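Local structure of serpin-ZX (Arabidopsis thaliana, 3LE2) at residues S28-V33 against L195-K200; K56-S61 against G298-F303; E135-V140 against E154-G159; T178-F183 against P226-Q231. The protein inhibits target proteases, among them metacaspase-9 and RD21A, through cleavage of its reactive centre loop and covalent capture of the enzyme, thereby limiting programmed cell death. All coordinates share one frame; numbering follows the deposited sequence.

In the fold
The four contacts are spread over a single serpin domain and none touches another. Interactions 2 and 4 lie furthest apart, about 39 Å between centres and on opposite sides of the middle of the chain; interactions 2 and 3 are the closest pair, at about 27 Å. Along the chain, interaction 3 closes first, nested inside interactions 1 and 2; interaction 4 follows, nested inside interaction 2 and crossing interaction 1, which also crosses interaction 2. Interactions 3 and 4 flank strand 167-176, beside strand 326-335, which leads into the reactive centre loop. Interaction 1 sets a hairpin turn against the loop after helix 5-25; interaction 2 packs helix 54-63 on the loop after helix 291-296.

Interaction 1. Residues S28-V33 against L195-K200; sequences SQNSNV and LLDGNK
Gln29 and Asn30 face Leu196 and Asp197 as the two central residues of one type I beta turn set against the two central residues of another, so that two loops meet at their bends, with neither a strand nor a helix taking part. Gln29 stretches out to the second turn with CG anti to its backbone N (chi1 -177°). This extended arm lays CG 3.9 Å from Leu196 CB, the aliphatic parts packing together, and carries OE1 to within 3.2 Å of Asp197 CB, a polar atom resting against a methylene. Glutamine suits this surface place: its chain is long enough to span the gap, and its amide tolerates water. Leu196 in turn sends CD1 to 3.8 Å from Gln29 O, while its side chain also touches Pro369 and Val389.

In the serpin fold, residues 195-200 close the hairpin between strands 189-194 and 200-207, and residues 28-33 lead from helix 5-25 into strand 33-35. The contact therefore brings this hairpin end against the loop that follows the first long helix.

The amide of Asn30 and the carboxylate of Asp197 approach with their planes 88° apart; OD1 of Asn30 as modelled is 3.1 Å from Asp197 OD2, but the amide is probably turned over, which leaves a bond undecided. Asp197 spends its other oxygen on its own turn: OD1 accepts from Asn199 N at 3.0 Å, an Asx turn. The positive phi of Gly198 (97°), which suits glycine, lets the chain turn so that Asn199 N can reach that oxygen.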
loop_
_atom_site.group_PDB
_atom_site.type_symbol
_atom_site.label_atom_id
_atom_site.label_comp_id
_atom_site.label_asym_id
_atom_site.label_seq_id
_atom_site.Cartn_x
_atom_site.Cartn_y
_atom_site.Cartn_z
ATOM N N SER A 28 -12.301 -2.465 13.325
ATOM C CA SER A 28 -12.326 -2.675 14.766
ATOM C C SER A 28 -10.947 -2.475 15.400
ATOM O O SER A 28 -9.915 -2.530 14.725
ATOM C CB SER A 28 -12.830 -4.083 15.093
ATOM O OG SER A 28 -11.813 -5.015 14.816
ATOM N N GLN A 29 -10.947 -2.281 16.713
ATOM C CA GLN A 29 -9.734 -2.005 17.469
ATOM C C GLN A 29 -8.572 -2.929 17.117
ATOM O O GLN A 29 -7.434 -2.483 16.941
ATOM C CB GLN A 29 -10.016 -2.116 18.965
ATOM C CG GLN A 29 -8.824 -1.766 19.811
ATOM C CD GLN A 29 -9.161 -1.721 21.277
ATOM O OE1 GLN A 29 -9.724 -2.670 21.823
ATOM N NE2 GLN A 29 -8.818 -0.617 21.931
ATOM N N ASN A 30 -8.866 -4.217 17.032
ATOM C CA ASN A 30 -7.836 -5.228 16.854
ATOM C C ASN A 30 -7.739 -5.752 15.425
ATOM O O ASN A 30 -7.234 -6.845 15.204
ATOM C CB ASN A 30 -8.060 -6.385 17.835
ATOM C CG ASN A 30 -7.992 -5.940 19.301
ATOM O OD1 ASN A 30 -8.677 -6.494 20.166
ATOM N ND2 ASN A 30 -7.170 -4.929 19.580
ATOM N N SER A 31 -8.208 -4.963 14.459
ATOM C CA SER A 31 -8.156 -5.355 13.045
ATOM C C SER A 31 -6.885 -4.872 12.362
ATOM O O SER A 31 -6.663 -3.677 12.247
ATOM C CB SER A 31 -9.360 -4.796 12.267
ATOM O OG SER A 31 -10.588 -5.342 12.720
ATOM N N ASN A 32 -6.074 -5.804 11.879
ATOM C CA ASN A 32 -4.912 -5.462 11.080
ATOM C C ASN A 32 -5.354 -4.760 9.807
ATOM O O ASN A 32 -6.457 -5.013 9.315
ATOM C CB ASN A 32 -4.128 -6.726 10.734
ATOM C CG ASN A 32 -3.474 -7.348 11.940
ATOM O OD1 ASN A 32 -3.109 -6.649 12.886
ATOM N ND2 ASN A 32 -3.326 -8.667 11.923
ATOM N N VAL A 33 -4.495 -3.884 9.284
ATOM C CA VAL A 33 -4.746 -3.204 8.018
ATOM C C VAL A 33 -3.516 -3.306 7.103
ATOM O O VAL A 33 -2.384 -3.215 7.572
ATOM C CB VAL A 33 -5.028 -1.696 8.232
ATOM C CG1 VAL A 33 -5.146 -0.979 6.881
ATOM C CG2 VAL A 33 -6.257 -1.481 9.070
ATOM N N LEU A 195 -2.022 -6.501 23.225
ATOM C CA LEU A 195 -3.139 -5.988 22.438
ATOM C C LEU A 195 -3.618 -4.630 22.961
ATOM O O LEU A 195 -3.454 -4.316 24.136
ATOM C CB LEU A 195 -4.290 -6.986 22.469
ATOM C CG LEU A 195 -4.582 -7.918 21.291
ATOM C CD1 LEU A 195 -3.346 -8.454 20.612
ATOM C CD2 LEU A 195 -5.459 -9.074 21.778
ATOM N N LEU A 196 -4.210 -3.828 22.084
ATOM C CA LEU A 196 -4.743 -2.526 22.481
ATOM C C LEU A 196 -5.900 -2.640 23.495
ATOM O O LEU A 196 -6.130 -1.730 24.296
ATOM C CB LEU A 196 -5.198 -1.737 21.244
ATOM C CG LEU A 196 -4.108 -1.253 20.278
ATOM C CD1 LEU A 196 -4.710 -0.733 18.964
ATOM C CD2 LEU A 196 -3.233 -0.187 20.944
ATOM N N ASP A 197 -6.633 -3.746 23.455
ATOM C CA ASP A 197 -7.746 -3.933 24.388
ATOM C C ASP A 197 -7.281 -4.271 25.812
ATOM O O ASP A 197 -8.099 -4.583 26.676
ATOM C CB ASP A 197 -8.754 -4.978 23.872
ATOM C CG ASP A 197 -8.171 -6.374 23.787
ATOM O OD1 ASP A 197 -7.054 -6.595 24.307
ATOM O OD2 ASP A 197 -8.839 -7.257 23.195
ATOM N N GLY A 198 -5.975 -4.214 26.052
ATOM C CA GLY A 198 -5.444 -4.460 27.382
ATOM C C GLY A 198 -4.949 -5.878 27.634
ATOM O O GLY A 198 -4.156 -6.106 28.546
ATOM N N ASN A 199 -5.413 -6.834 26.837
ATOM C CA ASN A 199 -4.970 -8.213 26.977
ATOM C C ASN A 199 -3.666 -8.503 26.235
ATOM O O ASN A 199 -3.198 -7.694 25.430
ATOM C CB ASN A 199 -6.058 -9.164 26.477
ATOM C CG ASN A 199 -7.433 -8.820 27.025
ATOM O OD1 ASN A 199 -8.437 -8.919 26.315
ATOM N ND2 ASN A 199 -7.483 -8.400 28.291
ATOM N N LYS A 200 -3.094 -9.669 26.518
ATOM C CA LYS A 200 -1.878 -10.142 25.872
ATOM C C LYS A 200 -2.191 -11.459 25.151
ATOM O O LYS A 200 -3.173 -12.129 25.479
ATOM C CB LYS A 200 -0.765 -10.379 26.908
ATOM C CG LYS A 200 -0.348 -9.165 27.734
ATOM C CD LYS A 200 -1.267 -8.931 28.931
ATOM C CE LYS A 200 -0.629 -8.001 29.980
ATOM N NZ LYS A 200 -0.348 -6.608 29.496
#

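Interaction 2. Residues K56-S61 against G298-F303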
loop_
_atom_site.group_PDB
_atom_site.type_symbol
_atom_site.label_atom_id
_atom_site.label_comp_id
_atom_site.label_asym_id
_atom_site.label_seq_id
_atom_site.Cartn_x
_atom_site.Cartn_y
_atom_site.Cartn_z
ATOM N N LYS A 56 -12.446 16.915 -12.069
ATOM C CA LYS A 56 -11.047 16.760 -12.439
ATOM C C LYS A 56 -10.169 17.536 -11.445
ATOM O O LYS A 56 -9.176 17.012 -10.922
ATOM C CB LYS A 56 -10.804 17.238 -13.870
ATOM C CG LYS A 56 -9.457 16.825 -14.444
ATOM C CD LYS A 56 -9.289 17.273 -15.894
ATOM C CE LYS A 56 -9.386 18.794 -16.022
ATOM N NZ LYS A 56 -8.951 19.288 -17.361
ATOM N N ASP A 57 -10.561 18.777 -11.160
ATOM C CA ASP A 57 -9.768 19.649 -10.297
ATOM C C ASP A 57 -9.649 19.123 -8.882
ATOM O O ASP A 57 -8.584 19.202 -8.269
ATOM C CB ASP A 57 -10.351 21.055 -10.266
ATOM C CG ASP A 57 -10.165 21.781 -11.572
ATOM O OD1 ASP A 57 -9.198 21.449 -12.297
ATOM O OD2 ASP A 57 -10.983 22.677 -11.873
ATOM N N GLN A 58 -10.742 18.587 -8.360
ATOM C CA GLN A 58 -10.730 18.100 -6.990
ATOM C C GLN A 58 -9.803 16.901 -6.847
ATOM O O GLN A 58 -9.145 16.731 -5.821
ATOM C CB GLN A 58 -12.138 17.756 -6.518
ATOM C CG GLN A 58 -12.273 17.687 -5.022
ATOM C CD GLN A 58 -13.636 17.182 -4.605
ATOM O OE1 GLN A 58 -14.421 17.918 -4.003
ATOM N NE2 GLN A 58 -13.934 15.924 -4.937
ATOM N N ILE A 59 -9.739 16.080 -7.885
ATOM C CA ILE A 59 -8.881 14.907 -7.854
ATOM C C ILE A 59 -7.440 15.344 -8.098
ATOM O O ILE A 59 -6.519 14.898 -7.412
ATOM C CB ILE A 59 -9.336 13.857 -8.897
ATOM C CG1 ILE A 59 -10.789 13.454 -8.645
ATOM C CG2 ILE A 59 -8.442 12.621 -8.876
ATOM C CD1 ILE A 59 -11.387 12.644 -9.778
ATOM N N LEU A 60 -7.255 16.236 -9.068
ATOM C CA LEU A 60 -5.928 16.766 -9.369
ATOM C C LEU A 60 -5.246 17.306 -8.114
ATOM O O LEU A 60 -4.058 17.068 -7.894
ATOM C CB LEU A 60 -6.003 17.867 -10.431
ATOM C CG LEU A 60 -6.162 17.407 -11.875
ATOM C CD1 LEU A 60 -6.224 18.603 -12.810
ATOM C CD2 LEU A 60 -5.012 16.494 -12.243
ATOM N N SER A 61 -5.999 18.035 -7.298
ATOM C CA SER A 61 -5.447 18.632 -6.088
ATOM C C SER A 61 -5.214 17.576 -5.015
ATOM O O SER A 61 -4.298 17.700 -4.203
ATOM C CB SER A 61 -6.356 19.746 -5.561
ATOM O OG SER A 61 -6.460 20.797 -6.513
ATOM N N GLY A 298 -12.766 14.272 1.943
ATOM C CA GLY A 298 -13.259 15.353 1.112
ATOM C C GLY A 298 -13.200 15.129 -0.389
ATOM O O GLY A 298 -13.551 16.028 -1.156
ATOM N N LEU A 299 -12.761 13.946 -0.819
ATOM C CA LEU A 299 -12.750 13.626 -2.247
ATOM C C LEU A 299 -14.106 13.059 -2.604
ATOM O O LEU A 299 -14.255 11.858 -2.809
ATOM C CB LEU A 299 -11.622 12.651 -2.614
ATOM C CG LEU A 299 -11.352 12.511 -4.121
ATOM C CD1 LEU A 299 -11.224 13.875 -4.781
ATOM C CD2 LEU A 299 -10.118 11.674 -4.399
ATOM N N THR A 300 -15.087 13.956 -2.672
ATOM C CA THR A 300 -16.499 13.604 -2.793
ATOM C C THR A 300 -17.001 13.593 -4.230
ATOM O O THR A 300 -17.924 12.856 -4.553
ATOM C CB THR A 300 -17.367 14.609 -2.008
ATOM O OG1 THR A 300 -16.806 15.927 -2.142
ATOM C CG2 THR A 300 -17.426 14.238 -0.534
ATOM N N SER A 301 -16.402 14.416 -5.089
ATOM C CA SER A 301 -16.967 14.640 -6.426
ATOM C C SER A 301 -17.039 13.408 -7.346
ATOM O O SER A 301 -18.014 13.240 -8.082
ATOM C CB SER A 301 -16.285 15.809 -7.148
ATOM O OG SER A 301 -14.994 15.453 -7.609
ATOM N N PRO A 302 -16.008 12.554 -7.326
ATOM C CA PRO A 302 -16.087 11.350 -8.170
ATOM C C PRO A 302 -17.274 10.441 -7.849
ATOM O O PRO A 302 -17.706 9.707 -8.729
ATOM C CB PRO A 302 -14.771 10.635 -7.870
ATOM C CG PRO A 302 -13.831 11.766 -7.454
ATOM C CD PRO A 302 -14.699 12.686 -6.662
ATOM N N PHE A 303 -17.794 10.512 -6.624
ATOM C CA PHE A 303 -18.861 9.621 -6.155
ATOM C C PHE A 303 -20.236 10.287 -6.077
ATOM O O PHE A 303 -21.196 9.694 -5.589
ATOM C CB PHE A 303 -18.471 9.048 -4.789
ATOM C CG PHE A 303 -17.046 8.611 -4.732
ATOM C CD1 PHE A 303 -16.677 7.350 -5.187
ATOM C CD2 PHE A 303 -16.061 9.478 -4.287
ATOM C CE1 PHE A 303 -15.347 6.952 -5.174
ATOM C CE2 PHE A 303 -14.729 9.088 -4.268
ATOM C CZ PHE A 303 -14.371 7.817 -4.717
#
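Gln58 reaches from helix 54-63 across to Leu299, Thr300 and Ser301, its CG anti to the backbone N (chi1 -161°) and its chain extended beyond that. On the way, CG passes 4.0 Å from Leu299 CD1, the two side chains sliding past each other in opposite directions. The amide then ends among polar atoms of the opposing loop: the atom modelled as NE2 is 2.9 Å from Ser301 N. Because the amide is probably turned over, hydrogen bonds here may exist but are not settled. A long side chain with an amide tip suits the place, since its CG passes beside Leu299 while its end meets backbone and hydroxyl groups. The backbone of Gln58 contributes too, its O lying 3.7 Å from Leu299 CD1.

Ile59 comes next and supplies the apolar part of the contact. Its CD1 presses on Pro302 CG at 3.5 Å, tighter than usual for two carbons, and its CG1 lies 3.9 Å from Leu299 CD1. Ile47 of helix 37-49 touches both Ile59 and Pro302, so this apolar patch joins two helices and the loop.

That loop leaves helix 291-296 through a Schellman motif: Gly298, the C-prime residue with positive phi, ends the helix as Leu299 N bonds back to Leu294 O. Leu299 is buried and touches Leu44 and Phe62, packing the helix exit onto helices 37-49 and 54-63 of the serpin fold.

Interaction 3. Residues E135-V140 against E154-G159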
loop_
_atom_site.group_PDB
_atom_site.type_symbol
_atom_site.label_atom_id
_atom_site.label_comp_id
_atom_site.label_asym_id
_atom_site.label_seq_id
_atom_site.Cartn_x
_atom_site.Cartn_y
_atom_site.Cartn_z
ATOM N N GLU A 135 -23.257 -12.764 -10.775
ATOM C CA GLU A 135 -22.292 -13.339 -11.717
ATOM C C GLU A 135 -21.123 -12.409 -11.980
ATOM O O GLU A 135 -19.986 -12.868 -12.160
ATOM C CB GLU A 135 -22.939 -13.687 -13.058
ATOM C CG GLU A 135 -24.105 -14.647 -12.967
ATOM C CD GLU A 135 -23.748 -15.963 -12.286
ATOM O OE1 GLU A 135 -22.567 -16.399 -12.347
ATOM O OE2 GLU A 135 -24.668 -16.563 -11.696
ATOM N N VAL A 136 -21.399 -11.107 -12.044
ATOM C CA VAL A 136 -20.347 -10.123 -12.324
ATOM C C VAL A 136 -19.292 -10.142 -11.221
ATOM O O VAL A 136 -18.103 -10.166 -11.493
ATOM C CB VAL A 136 -20.913 -8.691 -12.491
ATOM C CG1 VAL A 136 -19.794 -7.711 -12.863
ATOM C CG2 VAL A 136 -22.042 -8.665 -13.540
ATOM N N ILE A 137 -19.742 -10.168 -9.973
ATOM C CA ILE A 137 -18.838 -10.303 -8.829
ATOM C C ILE A 137 -17.878 -11.486 -8.994
ATOM O O ILE A 137 -16.665 -11.337 -8.833
ATOM C CB ILE A 137 -19.629 -10.457 -7.509
ATOM C CG1 ILE A 137 -20.500 -9.222 -7.269
ATOM C CG2 ILE A 137 -18.681 -10.719 -6.331
ATOM C CD1 ILE A 137 -21.460 -9.364 -6.107
ATOM N N ALA A 138 -18.412 -12.661 -9.328
ATOM C CA ALA A 138 -17.560 -13.839 -9.495
ATOM C C ALA A 138 -16.621 -13.659 -10.671
ATOM O O ALA A 138 -15.441 -14.032 -10.603
ATOM C CB ALA A 138 -18.391 -15.118 -9.666
ATOM N N GLU A 139 -17.152 -13.085 -11.747
ATOM C CA GLU A 139 -16.366 -12.836 -12.952
ATOM C C GLU A 139 -15.176 -11.914 -12.670
ATOM O O GLU A 139 -14.056 -12.182 -13.110
ATOM C CB GLU A 139 -17.257 -12.260 -14.062
ATOM C CG GLU A 139 -16.496 -11.785 -15.303
ATOM C CD GLU A 139 -17.411 -11.232 -16.397
ATOM O OE1 GLU A 139 -18.415 -10.558 -16.068
ATOM O OE2 GLU A 139 -17.116 -11.467 -17.592
ATOM N N VAL A 140 -15.425 -10.832 -11.934
ATOM C CA VAL A 140 -14.363 -9.883 -11.586
ATOM C C VAL A 140 -13.338 -10.571 -10.690
ATOM O O VAL A 140 -12.123 -10.416 -10.867
ATOM C CB VAL A 140 -14.924 -8.622 -10.888
ATOM C CG1 VAL A 140 -13.806 -7.723 -10.424
ATOM C CG2 VAL A 140 -15.869 -7.854 -11.819
ATOM N N GLU A 154 -10.062 -12.902 -4.155
ATOM C CA GLU A 154 -11.401 -12.373 -3.917
ATOM C C GLU A 154 -11.449 -10.864 -3.643
ATOM O O GLU A 154 -11.755 -10.440 -2.526
ATOM C CB GLU A 154 -12.042 -13.123 -2.751
ATOM C CG GLU A 154 -13.407 -12.599 -2.347
ATOM C CD GLU A 154 -14.218 -13.632 -1.590
ATOM O OE1 GLU A 154 -14.121 -14.830 -1.937
ATOM O OE2 GLU A 154 -14.954 -13.247 -0.655
ATOM N N VAL A 155 -11.176 -10.059 -4.665
ATOM C CA VAL A 155 -11.243 -8.605 -4.518
ATOM C C VAL A 155 -12.632 -8.079 -4.132
ATOM O O VAL A 155 -12.735 -7.234 -3.255
ATOM C CB VAL A 155 -10.724 -7.870 -5.771
ATOM C CG1 VAL A 155 -10.451 -6.397 -5.439
ATOM C CG2 VAL A 155 -9.453 -8.534 -6.260
ATOM N N LEU A 156 -13.697 -8.572 -4.766
ATOM C CA LEU A 156 -15.055 -8.149 -4.392
ATOM C C LEU A 156 -15.690 -9.130 -3.403
ATOM O O LEU A 156 -15.738 -10.322 -3.677
ATOM C CB LEU A 156 -15.953 -7.990 -5.621
ATOM C CG LEU A 156 -15.914 -6.691 -6.437
ATOM C CD1 LEU A 156 -14.524 -6.404 -6.969
ATOM C CD2 LEU A 156 -16.892 -6.786 -7.571
ATOM N N PRO A 157 -16.155 -8.634 -2.237
ATOM C CA PRO A 157 -16.832 -9.499 -1.266
ATOM C C PRO A 157 -18.225 -9.865 -1.752
ATOM O O PRO A 157 -18.808 -9.131 -2.555
ATOM C CB PRO A 157 -16.965 -8.604 -0.022
ATOM C CG PRO A 157 -16.005 -7.502 -0.213
ATOM C CD PRO A 157 -15.932 -7.280 -1.692
ATOM N N GLU A 158 -18.757 -10.980 -1.264
ATOM C CA GLU A 158 -20.115 -11.351 -1.595
ATOM C C GLU A 158 -21.053 -10.171 -1.334
ATOM O O GLU A 158 -20.899 -9.449 -0.350
ATOM C CB GLU A 158 -20.543 -12.602 -0.814
ATOM C CG GLU A 158 -19.798 -13.864 -1.252
ATOM C CD GLU A 158 -20.403 -15.146 -0.675
ATOM O OE1 GLU A 158 -19.919 -15.605 0.385
ATOM O OE2 GLU A 158 -21.361 -15.693 -1.278
ATOM N N GLY A 159 -22.000 -9.963 -2.249
ATOM C CA GLY A 159 -23.014 -8.939 -2.092
ATOM C C GLY A 159 -22.509 -7.516 -2.241
ATOM O O GLY A 159 -23.206 -6.573 -1.878
#
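Ile137 and Val140, a turn apart on one side of helix 129-147, pack on Leu156 of the segment that follows the helix. In the serpin fold this is the helix, commonly called helix F, that lies across the central sheet, and the chain returns beneath it toward strand 167-176.

Apolar packing does most of the work. CG2 of Ile137 rests 3.9 Å from Leu156 CB, the two side chains crossing obliquely. Val140 points at the returning segment and lays CG1 3.8 Å from Leu156 CD1, at about a right angle to the leucine. The side chain of Leu156 also touches Ile168, Ala170 and Phe328, so that it lies between the helix and strands 167-176 and 326-335. Beta-branched isoleucine and valine suit the helix, since their methyls spread close to the backbone; leucine, branched one carbon further out, reaches across to them.

Polar bonds hold the backbone on the flanks. Leu156 N is satisfied by Asn141 OD1, from the same helix, and Pro157 O receives Ser160 OG; both keep polar groups of a largely apolar contact paired.

Contacts of side chain with backbone finish the account. Ile137 CG2 comes within 4.1 Å of Pro157 O, and at the far end of the same residue the CD1 methyl sits 3.9 Å from the backbone N of Gly159, whose positive phi turns the chain there.

Interaction 4. Residues T178-F183 against P226-Q231. With ACT (acetate ion), chain D.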
loop_
_atom_site.group_PDB
_atom_site.type_symbol
_atom_site.label_atom_id
_atom_site.label_comp_id
_atom_site.label_asym_id
_atom_site.label_seq_id
_atom_site.Cartn_x
_atom_site.Cartn_y
_atom_site.Cartn_z
ATOM N N THR A 178 12.003 -11.510 -0.510
ATOM C CA THR A 178 12.968 -12.149 0.372
ATOM C C THR A 178 13.842 -11.067 1.008
ATOM O O THR A 178 14.288 -10.161 0.310
ATOM C CB THR A 178 13.883 -13.095 -0.432
ATOM O OG1 THR A 178 13.112 -14.186 -0.947
ATOM C CG2 THR A 178 14.972 -13.643 0.438
ATOM N N TRP A 179 14.077 -11.164 2.318
ATOM C CA TRP A 179 14.947 -10.223 3.025
ATOM C C TRP A 179 16.374 -10.305 2.508
ATOM O O TRP A 179 16.836 -11.366 2.075
ATOM C CB TRP A 179 14.977 -10.492 4.536
ATOM C CG TRP A 179 13.649 -10.406 5.251
ATOM C CD1 TRP A 179 13.078 -11.369 6.034
ATOM C CD2 TRP A 179 12.739 -9.294 5.260
ATOM N NE1 TRP A 179 11.875 -10.927 6.529
ATOM C CE2 TRP A 179 11.645 -9.658 6.066
ATOM C CE3 TRP A 179 12.749 -8.026 4.666
ATOM C CZ2 TRP A 179 10.567 -8.801 6.292
ATOM C CZ3 TRP A 179 11.671 -7.179 4.887
ATOM C CH2 TRP A 179 10.599 -7.570 5.692
ATOM N N ASN A 180 17.065 -9.172 2.554
ATOM C CA ASN A 180 18.505 -9.123 2.305
ATOM C C ASN A 180 19.293 -9.911 3.369
ATOM O O ASN A 180 20.344 -10.470 3.089
ATOM C CB ASN A 180 18.965 -7.670 2.273
ATOM C CG ASN A 180 20.206 -7.470 1.441
ATOM O OD1 ASN A 180 20.467 -8.222 0.505
ATOM N ND2 ASN A 180 20.974 -6.435 1.767
ATOM N N GLU A 181 18.763 -9.953 4.587
ATOM C CA GLU A 181 19.347 -10.719 5.678
ATOM C C GLU A 181 18.303 -11.643 6.290
ATOM O O GLU A 181 17.389 -11.181 6.968
ATOM C CB GLU A 181 19.832 -9.780 6.775
ATOM C CG GLU A 181 20.984 -8.884 6.380
ATOM C CD GLU A 181 22.324 -9.573 6.530
ATOM O OE1 GLU A 181 22.383 -10.629 7.211
ATOM O OE2 GLU A 181 23.312 -9.053 5.968
ATOM N N LYS A 182 18.437 -12.945 6.080
ATOM C CA LYS A 182 17.498 -13.880 6.685
ATOM C C LYS A 182 17.568 -13.814 8.206
ATOM O O LYS A 182 18.567 -13.363 8.772
ATOM C CB LYS A 182 17.766 -15.310 6.204
ATOM C CG LYS A 182 19.125 -15.884 6.620
ATOM C CD LYS A 182 19.444 -17.143 5.816
ATOM C CE LYS A 182 20.817 -17.702 6.147
ATOM N NZ LYS A 182 21.178 -18.820 5.223
ATOM N N PHE A 183 16.491 -14.234 8.862
ATOM C CA PHE A 183 16.506 -14.472 10.300
ATOM C C PHE A 183 16.741 -15.958 10.494
ATOM O O PHE A 183 16.346 -16.756 9.652
ATOM C CB PHE A 183 15.164 -14.108 10.928
ATOM C CG PHE A 183 14.833 -12.658 10.846
ATOM C CD1 PHE A 183 14.979 -11.842 11.952
ATOM C CD2 PHE A 183 14.376 -12.104 9.661
ATOM C CE1 PHE A 183 14.675 -10.499 11.879
ATOM C CE2 PHE A 183 14.067 -10.771 9.579
ATOM C CZ PHE A 183 14.215 -9.962 10.688
ATOM N N PRO A 226 15.549 -4.009 4.555
ATOM C CA PRO A 226 15.687 -4.056 3.092
ATOM C C PRO A 226 15.383 -5.442 2.507
ATOM O O PRO A 226 15.729 -6.467 3.114
ATOM C CB PRO A 226 17.179 -3.744 2.850
ATOM C CG PRO A 226 17.755 -3.406 4.170
ATOM C CD PRO A 226 16.853 -3.924 5.237
ATOM N N TYR A 227 14.763 -5.449 1.325
ATOM C CA TYR A 227 14.495 -6.669 0.570
ATOM C C TYR A 227 15.631 -6.945 -0.402
ATOM O O TYR A 227 16.184 -6.015 -1.001
ATOM C CB TYR A 227 13.181 -6.557 -0.225
ATOM C CG TYR A 227 11.939 -6.568 0.632
ATOM C CD1 TYR A 227 11.485 -7.747 1.202
ATOM C CD2 TYR A 227 11.217 -5.397 0.873
ATOM C CE1 TYR A 227 10.367 -7.767 1.996
ATOM C CE2 TYR A 227 10.084 -5.407 1.667
ATOM C CZ TYR A 227 9.663 -6.605 2.226
ATOM O OH TYR A 227 8.539 -6.656 3.018
ATOM N N LEU A 228 15.963 -8.227 -0.547
ATOM C CA LEU A 228 16.890 -8.707 -1.566
ATOM C C LEU A 228 16.579 -8.103 -2.936
ATOM O O LEU A 228 15.426 -8.034 -3.354
ATOM C CB LEU A 228 16.812 -10.235 -1.661
ATOM C CG LEU A 228 17.733 -10.835 -2.723
ATOM C CD1 LEU A 228 19.217 -10.615 -2.347
ATOM C CD2 LEU A 228 17.411 -12.308 -2.942
ATOM N N GLN A 229 17.625 -7.703 -3.645
ATOM C CA GLN A 229 17.470 -6.934 -4.873
ATOM C C GLN A 229 17.742 -7.766 -6.121
ATOM O O GLN A 229 17.034 -7.648 -7.128
ATOM C CB GLN A 229 18.441 -5.764 -4.833
ATOM C CG GLN A 229 17.934 -4.476 -5.428
ATOM C CD GLN A 229 18.866 -3.329 -5.112
ATOM O OE1 GLN A 229 19.650 -3.408 -4.170
ATOM N NE2 GLN A 229 18.795 -2.266 -5.896
ATOM N N GLY A 230 18.767 -8.614 -6.052
ATOM C CA GLY A 230 19.272 -9.277 -7.241
ATOM C C GLY A 230 19.664 -8.256 -8.301
ATOM O O GLY A 230 20.423 -7.317 -8.025
ATOM N N GLN A 231 19.132 -8.429 -9.508
ATOM C CA GLN A 231 19.459 -7.559 -10.637
ATOM C C GLN A 231 18.411 -6.476 -10.814
ATOM O O GLN A 231 18.484 -5.657 -11.734
ATOM C CB GLN A 231 19.586 -8.366 -11.930
ATOM C CG GLN A 231 20.592 -9.492 -11.846
ATOM C CD GLN A 231 21.900 -9.048 -11.223
ATOM O OE1 GLN A 231 22.133 -9.257 -10.029
ATOM N NE2 GLN A 231 22.760 -8.425 -12.026
HETATM C C ACT D . 10.781 -13.107 -4.221
HETATM O O ACT D . 11.496 -12.322 -3.542
HETATM O OXT ACT D . 9.865 -13.714 -3.600
HETATM C CH3 ACT D . 11.006 -13.304 -5.698
HETATM O O HOH W 1 13.303 -10.038 -3.022
HETATM O O HOH W 2 19.990 -7.067 -2.216
HETATM O O HOH W 3 17.017 -7.373 5.294
#
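At the breach of the serpin fold, the end of the central sheet near the start of the reactive centre loop, Trp179 and Tyr227 form a single antiparallel bridge, a non-hydrogen-bonded pair flanked by two backbone bonds. Leu228 N donates to Thr178 O at 2.7 Å, within the carbonyl plane. Asn180 N donates to Pro226 O at 3.1 Å and nearly straight, 175° at the hydrogen, though tilted out of that carbonyl's plane. Proline at 226 can still serve here because only its carbonyl is needed.

The side chains of Trp179 and Tyr227 leave the bridge on the same side and lie side by side, with their planes 13° apart. The rings are slid apart and barely overlap, yet Trp179 CZ3 sits over one face of the Tyr227 ring, toward its rim, 3.2 Å from CE1. Large flat residues suit this place because they pack on each other and on neighbouring apolar side chains: Trp179 also touches Met238 and Leu225, and its NE1 bonds to Asn336 O, while Phe175 meets Tyr227 edge-to-face.

Waters bridge the two segments. One water donates to Asn180 OD1 and accepts from Gln229 N at 2.8 Å; another donates to Pro226 O and accepts from Glu181 N. Thr178 N makes a weak bond of 3.2 Å to O of an acetate ion, probably from the crystallisation liquor.

Glu338 and Thr340 also bond to Trp179, and Glu337 to Phe183. A buried tryptophan beside that loop's start is the hallmark of the serpin breach, where the loop begins to insert after cleavage.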